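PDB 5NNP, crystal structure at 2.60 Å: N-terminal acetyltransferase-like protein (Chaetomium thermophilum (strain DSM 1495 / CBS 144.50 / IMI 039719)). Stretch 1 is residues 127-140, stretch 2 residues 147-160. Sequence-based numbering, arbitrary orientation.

Stretch 1 127-140: DYAGYVQSRLNMLK
Stretch 2, residues 147-160: QNWTALAIAYHLEG

Residues 128-140 and the stretch from 147 onward are α-helical, running nearly antiparallel: their N-to-C directions differ by 163° and their axes approach to 8.7 Å. Register follows from the nearest CA pairs: Tyr-128 CA to Glu-159 CA is 5.3 Å, Val-132 CA to Ala-155 CA 5.2 Å, Arg-135 CA to Leu-152 CA 5.1 Å and Leu-139 CA to Asn-148 CA 5.1 Å. The contact buries 825 Å², both sides summed.

Packing is mainly apolar and interlocked. Val-132 (chi1 t) is a knob among Leu-152, Ala-155, Tyr-156 and Glu-159; its CG2 lies 3.7 Å from Ala-155 CB and its CG1 3.6 Å from Tyr-156 CE1. Reciprocally, Leu-152 (t, p) enters the hole formed by Val-132, Arg-135, Leu-136 and Leu-139, with its CD2 3.7 Å from Leu-139 CD2. The small Ala-155 side chain also admits Tyr-131 (chi1 t), whose CD2 reaches 3.4 Å from Ala-155 CB.

One contact qualifies as CH-pi: Leu-139 (t, p) places CD1 3.3 Å from the centroid of the Trp-149 five-membered ring, only 8° off its normal. Trp-149 (chi1 m, chi2 85°) points CA-to-CB away, yet its ring end returns to the contact. At the other end, Leu-158 O lies over one face of the Tyr-128 ring (chi1 m), 3.6 Å from Tyr-128 CE1.

No direct hydrogen bond crosses the contact; two waters bridge backbone carbonyls instead. One donates to Tyr-128 O (3.1 Å) and Ala-155 O (2.7 Å), the other to Arg-135 O and Asn-148 O (2.8 Å each).

Two side-chain hydrogen bonds form inside the first stretch. Arg-135 (m, m, t) donates from NH1 to Tyr-131 OH (3.1 Å), while Ala-151 CB covers one guanidinium face, 3.9 Å from Arg-135 NE. Asp-127 (chi1 t) caps its helix, OD1 accepting from Gly-130 N at 3.2 Å. Gly-160, phi 99°, leaves helical phi/psi in a Schellman motif.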

ATOM      1  N   ASP A 127      -6.901 -13.418  15.717  1.00 41.96           N
ATOM      2  CA  ASP A 127      -7.211 -14.548  16.601  1.00 33.24           C
ATOM      3  C   ASP A 127      -7.753 -15.684  15.733  1.00 40.00           C
ATOM      4  O   ASP A 127      -8.971 -15.878  15.625  1.00 41.82           O
ATOM      5  CB  ASP A 127      -8.219 -14.117  17.679  1.00 27.86           C
ATOM      6  CG  ASP A 127      -8.650 -15.245  18.595  1.00 35.22           C
ATOM      7  OD1 ASP A 127      -8.017 -16.320  18.624  1.00 40.19           O
ATOM      8  OD2 ASP A 127      -9.651 -15.039  19.303  1.00 48.21           O
ATOM      9  N   TYR A 128      -6.842 -16.415  15.095  1.00 32.98           N
ATOM     10  CA  TYR A 128      -7.208 -17.399  14.077  1.00 30.99           C
ATOM     11  C   TYR A 128      -8.064 -18.546  14.606  1.00 44.22           C
ATOM     12  O   TYR A 128      -9.075 -18.918  13.974  1.00 45.72           O
ATOM     13  CB  TYR A 128      -5.953 -17.977  13.421  1.00 29.56           C
ATOM     14  CG  TYR A 128      -5.050 -16.944  12.789  1.00 35.23           C
ATOM     15  CD1 TYR A 128      -5.459 -16.216  11.674  1.00 31.69           C
ATOM     16  CD2 TYR A 128      -3.780 -16.698  13.303  1.00 30.79           C
ATOM     17  CE1 TYR A 128      -4.634 -15.274  11.103  1.00 28.62           C
ATOM     18  CE2 TYR A 128      -2.945 -15.755  12.733  1.00 26.94           C
ATOM     19  CZ  TYR A 128      -3.376 -15.046  11.638  1.00 34.76           C
ATOM     20  OH  TYR A 128      -2.541 -14.105  11.085  1.00 44.57           O
ATOM     21  N   ALA A 129      -7.653 -19.113  15.746  1.00 39.47           N
ATOM     22  CA  ALA A 129      -8.385 -20.232  16.358  1.00 40.66           C
ATOM     23  C   ALA A 129      -9.796 -19.798  16.722  1.00 38.58           C
ATOM     24  O   ALA A 129     -10.760 -20.520  16.476  1.00 42.28           O
ATOM     25  CB  ALA A 129      -7.655 -20.762  17.591  1.00 27.74           C
ATOM     26  N   GLY A 130      -9.906 -18.596  17.285  1.00 35.42           N
ATOM     27  CA  GLY A 130     -11.197 -18.012  17.586  1.00 33.03           C
ATOM     28  C   GLY A 130     -12.070 -17.846  16.350  1.00 32.76           C
ATOM     29  O   GLY A 130     -13.266 -18.088  16.390  1.00 41.69           O
ATOM     30  N   TYR A 131     -11.458 -17.453  15.242  1.00 32.48           N
ATOM     31  CA  TYR A 131     -12.186 -17.089  14.034  1.00 33.87           C
ATOM     32  C   TYR A 131     -12.718 -18.351  13.396  1.00 38.08           C
ATOM     33  O   TYR A 131     -13.837 -18.392  12.884  1.00 35.74           O
ATOM     34  CB  TYR A 131     -11.272 -16.326  13.062  1.00 30.44           C
ATOM     35  CG  TYR A 131     -11.974 -15.768  11.859  1.00 30.63           C
ATOM     36  CD1 TYR A 131     -13.100 -14.982  12.002  1.00 32.80           C
ATOM     37  CD2 TYR A 131     -11.500 -16.005  10.578  1.00 34.93           C
ATOM     38  CE1 TYR A 131     -13.747 -14.459  10.916  1.00 34.34           C
ATOM     39  CE2 TYR A 131     -12.144 -15.480   9.470  1.00 35.73           C
ATOM     40  CZ  TYR A 131     -13.271 -14.707   9.652  1.00 37.28           C
ATOM     41  OH  TYR A 131     -13.940 -14.176   8.575  1.00 41.10           O
ATOM     42  N   VAL A 132     -11.899 -19.389  13.436  1.00 31.26           N
ATOM     43  CA  VAL A 132     -12.320 -20.686  12.962  1.00 35.24           C
ATOM     44  C   VAL A 132     -13.550 -21.178  13.730  1.00 38.81           C
ATOM     45  O   VAL A 132     -14.561 -21.546  13.133  1.00 43.91           O
ATOM     46  CB  VAL A 132     -11.189 -21.716  13.095  1.00 35.17           C
ATOM     47  CG1 VAL A 132     -11.733 -23.150  12.978  1.00 25.95           C
ATOM     48  CG2 VAL A 132     -10.114 -21.443  12.065  1.00 25.11           C
ATOM     49  N   GLN A 133     -13.463 -21.194  15.051  1.00 33.12           N
ATOM     50  CA  GLN A 133     -14.605 -21.604  15.854  1.00 37.45           C
ATOM     51  C   GLN A 133     -15.864 -20.802  15.501  1.00 36.17           C
ATOM     52  O   GLN A 133     -16.950 -21.363  15.311  1.00 37.38           O
ATOM     53  CB  GLN A 133     -14.285 -21.450  17.336  1.00 49.25           C
ATOM     54  CG  GLN A 133     -15.283 -22.131  18.250  1.00 63.59           C
ATOM     55  CD  GLN A 133     -14.943 -21.933  19.716  1.00 73.44           C
ATOM     56  OE1 GLN A 133     -13.842 -21.493  20.056  1.00 73.12           O
ATOM     57  NE2 GLN A 133     -15.891 -22.250  20.591  1.00 79.05           N
ATOM     58  N   SER A 134     -15.709 -19.485  15.398  1.00 32.29           N
ATOM     59  CA  SER A 134     -16.826 -18.619  15.047  1.00 33.29           C
ATOM     60  C   SER A 134     -17.480 -19.003  13.715  1.00 33.81           C
ATOM     61  O   SER A 134     -18.699 -19.124  13.622  1.00 34.40           O
ATOM     62  CB  SER A 134     -16.362 -17.167  14.992  1.00 26.47           C
ATOM     63  OG  SER A 134     -16.236 -16.657  16.296  1.00 27.37           O
ATOM     64  N   ARG A 135     -16.663 -19.192  12.689  1.00 31.94           N
ATOM     65  CA  ARG A 135     -17.180 -19.483  11.363  1.00 37.83           C
ATOM     66  C   ARG A 135     -17.823 -20.847  11.308  1.00 34.66           C
ATOM     67  O   ARG A 135     -18.828 -21.031  10.613  1.00 35.50           O
ATOM     68  CB  ARG A 135     -16.077 -19.392  10.318  1.00 42.26           C
ATOM     69  CG  ARG A 135     -15.680 -17.985  10.059  1.00 38.99           C
ATOM     70  CD  ARG A 135     -16.933 -17.170   9.825  1.00 36.28           C
ATOM     71  NE  ARG A 135     -16.579 -15.799   9.500  1.00 51.41           N
ATOM     72  CZ  ARG A 135     -17.400 -14.926   8.929  1.00 56.13           C
ATOM     73  NH1 ARG A 135     -16.965 -13.689   8.667  1.00 63.14           N
ATOM     74  NH2 ARG A 135     -18.643 -15.291   8.622  1.00 36.04           N
ATOM     75  N   LEU A 136     -17.241 -21.800  12.031  1.00 29.71           N
ATOM     76  CA  LEU A 136     -17.813 -23.145  12.101  1.00 38.52           C
ATOM     77  C   LEU A 136     -19.214 -23.053  12.696  1.00 34.79           C
ATOM     78  O   LEU A 136     -20.160 -23.678  12.230  1.00 33.46           O
ATOM     79  CB  LEU A 136     -16.931 -24.078  12.927  1.00 38.15           C
ATOM     80  CG  LEU A 136     -17.333 -25.542  13.077  1.00 34.75           C
ATOM     81  CD1 LEU A 136     -17.636 -26.150  11.719  1.00 35.14           C
ATOM     82  CD2 LEU A 136     -16.200 -26.293  13.759  1.00 30.42           C
ATOM     83  N   ASN A 137     -19.333 -22.221  13.715  1.00 35.42           N
ATOM     84  CA  ASN A 137     -20.600 -21.948  14.337  1.00 25.48           C
ATOM     85  C   ASN A 137     -21.580 -21.284  13.407  1.00 35.69           C
ATOM     86  O   ASN A 137     -22.719 -21.711  13.285  1.00 35.45           O
ATOM     87  CB  ASN A 137     -20.379 -21.068  15.541  1.00 36.29           C
ATOM     88  CG  ASN A 137     -20.803 -21.723  16.779  1.00 48.17           C
ATOM     89  OD1 ASN A 137     -20.068 -22.536  17.335  1.00 75.89           O
ATOM     90  ND2 ASN A 137     -22.002 -21.406  17.233  1.00 45.88           N
ATOM     91  N   MET A 138     -21.140 -20.207  12.771  1.00 33.77           N
ATOM     92  CA  MET A 138     -21.994 -19.505  11.836  1.00 33.83           C
ATOM     93  C   MET A 138     -22.431 -20.436  10.702  1.00 35.09           C
ATOM     94  O   MET A 138     -23.589 -20.442  10.312  1.00 45.38           O
ATOM     95  CB  MET A 138     -21.273 -18.269  11.305  1.00 28.02           C
ATOM     96  CG  MET A 138     -20.847 -17.344  12.430  1.00 34.89           C
ATOM     97  SD  MET A 138     -19.944 -15.855  11.960  1.00 37.48           S
ATOM     98  CE  MET A 138     -21.278 -14.903  11.212  1.00 29.11           C
ATOM     99  N   LEU A 139     -21.507 -21.242  10.198  1.00 32.56           N
ATOM    100  CA  LEU A 139     -21.820 -22.207   9.147  1.00 32.08           C
ATOM    101  C   LEU A 139     -22.850 -23.253   9.612  1.00 42.34           C
ATOM    102  O   LEU A 139     -23.735 -23.675   8.860  1.00 44.55           O
ATOM    103  CB  LEU A 139     -20.534 -22.893   8.680  1.00 29.65           C
ATOM    104  CG  LEU A 139     -20.695 -24.079   7.730  1.00 36.54           C
ATOM    105  CD1 LEU A 139     -21.366 -23.664   6.424  1.00 35.67           C
ATOM    106  CD2 LEU A 139     -19.352 -24.758   7.468  1.00 30.12           C
ATOM    107  N   LYS A 140     -22.732 -23.673  10.862  1.00 38.77           N
ATOM    108  CA  LYS A 140     -23.673 -24.634  11.413  1.00 31.36           C
ATOM    109  C   LYS A 140     -25.064 -24.026  11.449  1.00 36.69           C
ATOM    110  O   LYS A 140     -26.067 -24.700  11.212  1.00 46.22           O
ATOM    111  CB  LYS A 140     -23.230 -25.056  12.806  1.00 27.84           C
ATOM    112  CG  LYS A 140     -23.512 -26.474  13.125  1.00 46.27           C
ATOM    113  CD  LYS A 140     -22.902 -26.850  14.460  1.00 49.50           C
ATOM    114  CE  LYS A 140     -23.181 -25.779  15.489  1.00 47.57           C
ATOM    115  NZ  LYS A 140     -22.817 -26.213  16.859  1.00 48.96           N
ATOM    116  N   GLN A 147     -21.468 -18.353   1.250  1.00 38.32           N
ATOM    117  CA  GLN A 147     -20.495 -17.483   1.935  1.00 31.62           C
ATOM    118  C   GLN A 147     -19.934 -18.095   3.189  1.00 31.78           C
ATOM    119  O   GLN A 147     -18.754 -17.959   3.485  1.00 40.01           O
ATOM    120  CB  GLN A 147     -21.113 -16.159   2.349  1.00 35.95           C
ATOM    121  CG  GLN A 147     -21.560 -15.261   1.256  1.00 50.19           C
ATOM    122  CD  GLN A 147     -22.248 -14.044   1.824  1.00 54.49           C
ATOM    123  OE1 GLN A 147     -22.049 -13.698   2.991  1.00 51.35           O
ATOM    124  NE2 GLN A 147     -23.081 -13.400   1.013  1.00 57.79           N
ATOM    125  N   ASN A 148     -20.798 -18.735   3.959  1.00 35.99           N
ATOM    126  CA  ASN A 148     -20.373 -19.307   5.225  1.00 41.03           C
ATOM    127  C   ASN A 148     -19.434 -20.486   5.062  1.00 40.91           C
ATOM    128  O   ASN A 148     -18.668 -20.754   5.972  1.00 47.33           O
ATOM    129  CB  ASN A 148     -21.582 -19.724   6.055  1.00 41.96           C
ATOM    130  CG  ASN A 148     -22.438 -18.541   6.442  1.00 36.95           C
ATOM    131  OD1 ASN A 148     -21.924 -17.449   6.661  1.00 31.34           O
ATOM    132  ND2 ASN A 148     -23.750 -18.749   6.521  1.00 34.81           N
ATOM    133  N   TRP A 149     -19.476 -21.184   3.921  1.00 35.59           N
ATOM    134  CA  TRP A 149     -18.519 -22.280   3.682  1.00 34.95           C
ATOM    135  C   TRP A 149     -17.158 -21.696   3.343  1.00 34.50           C
ATOM    136  O   TRP A 149     -16.131 -22.079   3.925  1.00 37.35           O
ATOM    137  CB  TRP A 149     -18.977 -23.215   2.568  1.00 25.84           C
ATOM    138  CG  TRP A 149     -20.177 -24.010   2.944  1.00 40.75           C
ATOM    139  CD1 TRP A 149     -21.477 -23.612   2.846  1.00 36.87           C
ATOM    140  CD2 TRP A 149     -20.205 -25.350   3.471  1.00 41.86           C
ATOM    141  NE1 TRP A 149     -22.306 -24.602   3.289  1.00 39.41           N
ATOM    142  CE2 TRP A 149     -21.557 -25.681   3.682  1.00 39.08           C
ATOM    143  CE3 TRP A 149     -19.217 -26.297   3.799  1.00 41.36           C
ATOM    144  CZ2 TRP A 149     -21.954 -26.918   4.207  1.00 33.58           C
ATOM    145  CZ3 TRP A 149     -19.609 -27.520   4.322  1.00 29.09           C
ATOM    146  CH2 TRP A 149     -20.968 -27.819   4.520  1.00 35.69           C
ATOM    147  N   THR A 150     -17.171 -20.762   2.397  1.00 27.25           N
ATOM    148  CA  THR A 150     -15.966 -20.049   1.974  1.00 30.15           C
ATOM    149  C   THR A 150     -15.250 -19.367   3.142  1.00 34.60           C
ATOM    150  O   THR A 150     -14.035 -19.471   3.272  1.00 39.27           O
ATOM    151  CB  THR A 150     -16.311 -19.006   0.921  1.00 31.11           C
ATOM    152  OG1 THR A 150     -16.941 -19.668  -0.167  1.00 34.46           O
ATOM    153  CG2 THR A 150     -15.053 -18.264   0.432  1.00 30.36           C
ATOM    154  N   ALA A 151     -16.022 -18.690   3.992  1.00 30.95           N
ATOM    155  CA  ALA A 151     -15.497 -18.047   5.192  1.00 33.69           C
ATOM    156  C   ALA A 151     -14.768 -19.024   6.118  1.00 35.68           C
ATOM    157  O   ALA A 151     -13.687 -18.710   6.610  1.00 36.81           O
ATOM    158  CB  ALA A 151     -16.622 -17.355   5.947  1.00 31.76           C
ATOM    159  N   LEU A 152     -15.355 -20.206   6.350  1.00 32.74           N
ATOM    160  CA  LEU A 152     -14.706 -21.208   7.192  1.00 27.62           C
ATOM    161  C   LEU A 152     -13.448 -21.732   6.508  1.00 29.63           C
ATOM    162  O   LEU A 152     -12.451 -21.982   7.176  1.00 36.36           O
ATOM    163  CB  LEU A 152     -15.641 -22.376   7.540  1.00 35.91           C
ATOM    164  CG  LEU A 152     -14.942 -23.539   8.293  1.00 37.46           C
ATOM    165  CD1 LEU A 152     -14.362 -23.115   9.661  1.00 31.07           C
ATOM    166  CD2 LEU A 152     -15.813 -24.776   8.433  1.00 37.92           C
ATOM    167  N   ALA A 153     -13.481 -21.883   5.186  1.00 27.87           N
ATOM    168  CA  ALA A 153     -12.269 -22.216   4.438  1.00 30.23           C
ATOM    169  C   ALA A 153     -11.178 -21.129   4.585  1.00 32.42           C
ATOM    170  O   ALA A 153     -10.001 -21.441   4.798  1.00 30.80           O
ATOM    171  CB  ALA A 153     -12.596 -22.434   2.990  1.00 34.33           C
ATOM    172  N   ILE A 154     -11.580 -19.859   4.502  1.00 26.95           N
ATOM    173  CA  ILE A 154     -10.638 -18.756   4.684  1.00 27.90           C
ATOM    174  C   ILE A 154     -10.005 -18.770   6.086  1.00 37.94           C
ATOM    175  O   ILE A 154      -8.788 -18.599   6.224  1.00 41.35           O
ATOM    176  CB  ILE A 154     -11.315 -17.393   4.439  1.00 24.31           C
ATOM    177  CG1 ILE A 154     -11.630 -17.216   2.953  1.00 24.34           C
ATOM    178  CG2 ILE A 154     -10.442 -16.261   4.915  1.00 24.19           C
ATOM    179  CD1 ILE A 154     -12.801 -16.312   2.693  1.00 21.36           C
ATOM    180  N   ALA A 155     -10.819 -18.995   7.118  1.00 33.75           N
ATOM    181  CA  ALA A 155     -10.315 -19.018   8.491  1.00 33.62           C
ATOM    182  C   ALA A 155      -9.276 -20.113   8.664  1.00 34.30           C
ATOM    183  O   ALA A 155      -8.228 -19.900   9.292  1.00 33.07           O
ATOM    184  CB  ALA A 155     -11.435 -19.215   9.469  1.00 36.52           C
ATOM    185  N   TYR A 156      -9.570 -21.288   8.110  1.00 30.84           N
ATOM    186  CA  TYR A 156      -8.625 -22.399   8.163  1.00 36.06           C
ATOM    187  C   TYR A 156      -7.337 -22.050   7.422  1.00 37.23           C
ATOM    188  O   TYR A 156      -6.237 -22.280   7.918  1.00 44.50           O
ATOM    189  CB  TYR A 156      -9.235 -23.658   7.552  1.00 43.13           C
ATOM    190  CG  TYR A 156     -10.073 -24.485   8.489  1.00 43.71           C
ATOM    191  CD1 TYR A 156      -9.652 -24.756   9.782  1.00 49.79           C
ATOM    192  CD2 TYR A 156     -11.278 -25.022   8.068  1.00 41.46           C
ATOM    193  CE1 TYR A 156     -10.429 -25.544  10.636  1.00 46.31           C
ATOM    194  CE2 TYR A 156     -12.051 -25.783   8.900  1.00 43.38           C
ATOM    195  CZ  TYR A 156     -11.633 -26.046  10.177  1.00 41.80           C
ATOM    196  OH  TYR A 156     -12.441 -26.810  10.978  1.00 42.99           O
ATOM    197  N   HIS A 157      -7.505 -21.497   6.224  1.00 36.49           N
ATOM    198  CA  HIS A 157      -6.411 -21.068   5.357  1.00 33.24           C
ATOM    199  C   HIS A 157      -5.468 -20.077   6.039  1.00 35.57           C
ATOM    200  O   HIS A 157      -4.246 -20.261   6.038  1.00 31.03           O
ATOM    201  CB  HIS A 157      -6.995 -20.448   4.087  1.00 35.38           C
ATOM    202  CG  HIS A 157      -5.976 -20.168   3.031  1.00 38.93           C
ATOM    203  ND1 HIS A 157      -6.241 -19.363   1.945  1.00 44.94           N
ATOM    204  CD2 HIS A 157      -4.693 -20.572   2.899  1.00 33.65           C
ATOM    205  CE1 HIS A 157      -5.160 -19.285   1.186  1.00 37.86           C
ATOM    206  NE2 HIS A 157      -4.208 -20.007   1.741  1.00 31.87           N
ATOM    207  N   LEU A 158      -6.039 -19.032   6.632  1.00 29.21           N
ATOM    208  CA  LEU A 158      -5.233 -18.013   7.289  1.00 28.08           C
ATOM    209  C   LEU A 158      -4.605 -18.570   8.561  1.00 38.92           C
ATOM    210  O   LEU A 158      -3.591 -18.046   9.026  1.00 39.03           O
ATOM    211  CB  LEU A 158      -6.070 -16.775   7.608  1.00 29.24           C
ATOM    212  CG  LEU A 158      -6.602 -15.981   6.403  1.00 31.93           C
ATOM    213  CD1 LEU A 158      -7.393 -14.750   6.867  1.00 30.39           C
ATOM    214  CD2 LEU A 158      -5.456 -15.582   5.470  1.00 23.86           C
ATOM    215  N   GLU A 159      -5.214 -19.620   9.122  1.00 38.10           N
ATOM    216  CA  GLU A 159      -4.698 -20.260  10.331  1.00 34.65           C
ATOM    217  C   GLU A 159      -3.497 -21.128  10.019  1.00 33.24           C
ATOM    218  O   GLU A 159      -2.791 -21.547  10.927  1.00 36.31           O
ATOM    219  CB  GLU A 159      -5.774 -21.130  11.017  1.00 39.73           C
ATOM    220  CG  GLU A 159      -5.317 -21.785  12.334  1.00 33.89           C
ATOM    221  CD  GLU A 159      -6.324 -22.788  12.918  1.00 50.46           C
ATOM    222  OE1 GLU A 159      -6.477 -22.843  14.162  1.00 56.89           O
ATOM    223  OE2 GLU A 159      -6.946 -23.548  12.148  1.00 54.25           O
ATOM    224  N   GLY A 160      -3.290 -21.435   8.744  1.00 33.77           N
ATOM    225  CA  GLY A 160      -2.222 -22.350   8.355  1.00 28.51           C
ATOM    226  C   GLY A 160      -2.685 -23.776   8.088  1.00 40.75           C
ATOM    227  O   GLY A 160      -1.891 -24.620   7.694  1.00 38.33           O
TER
HETATM  228  O   HOH W   1      -8.519 -17.949  11.103  1.00 31.46           O
HETATM  229  O   HOH W   2     -18.779 -19.356   8.352  1.00 40.89           O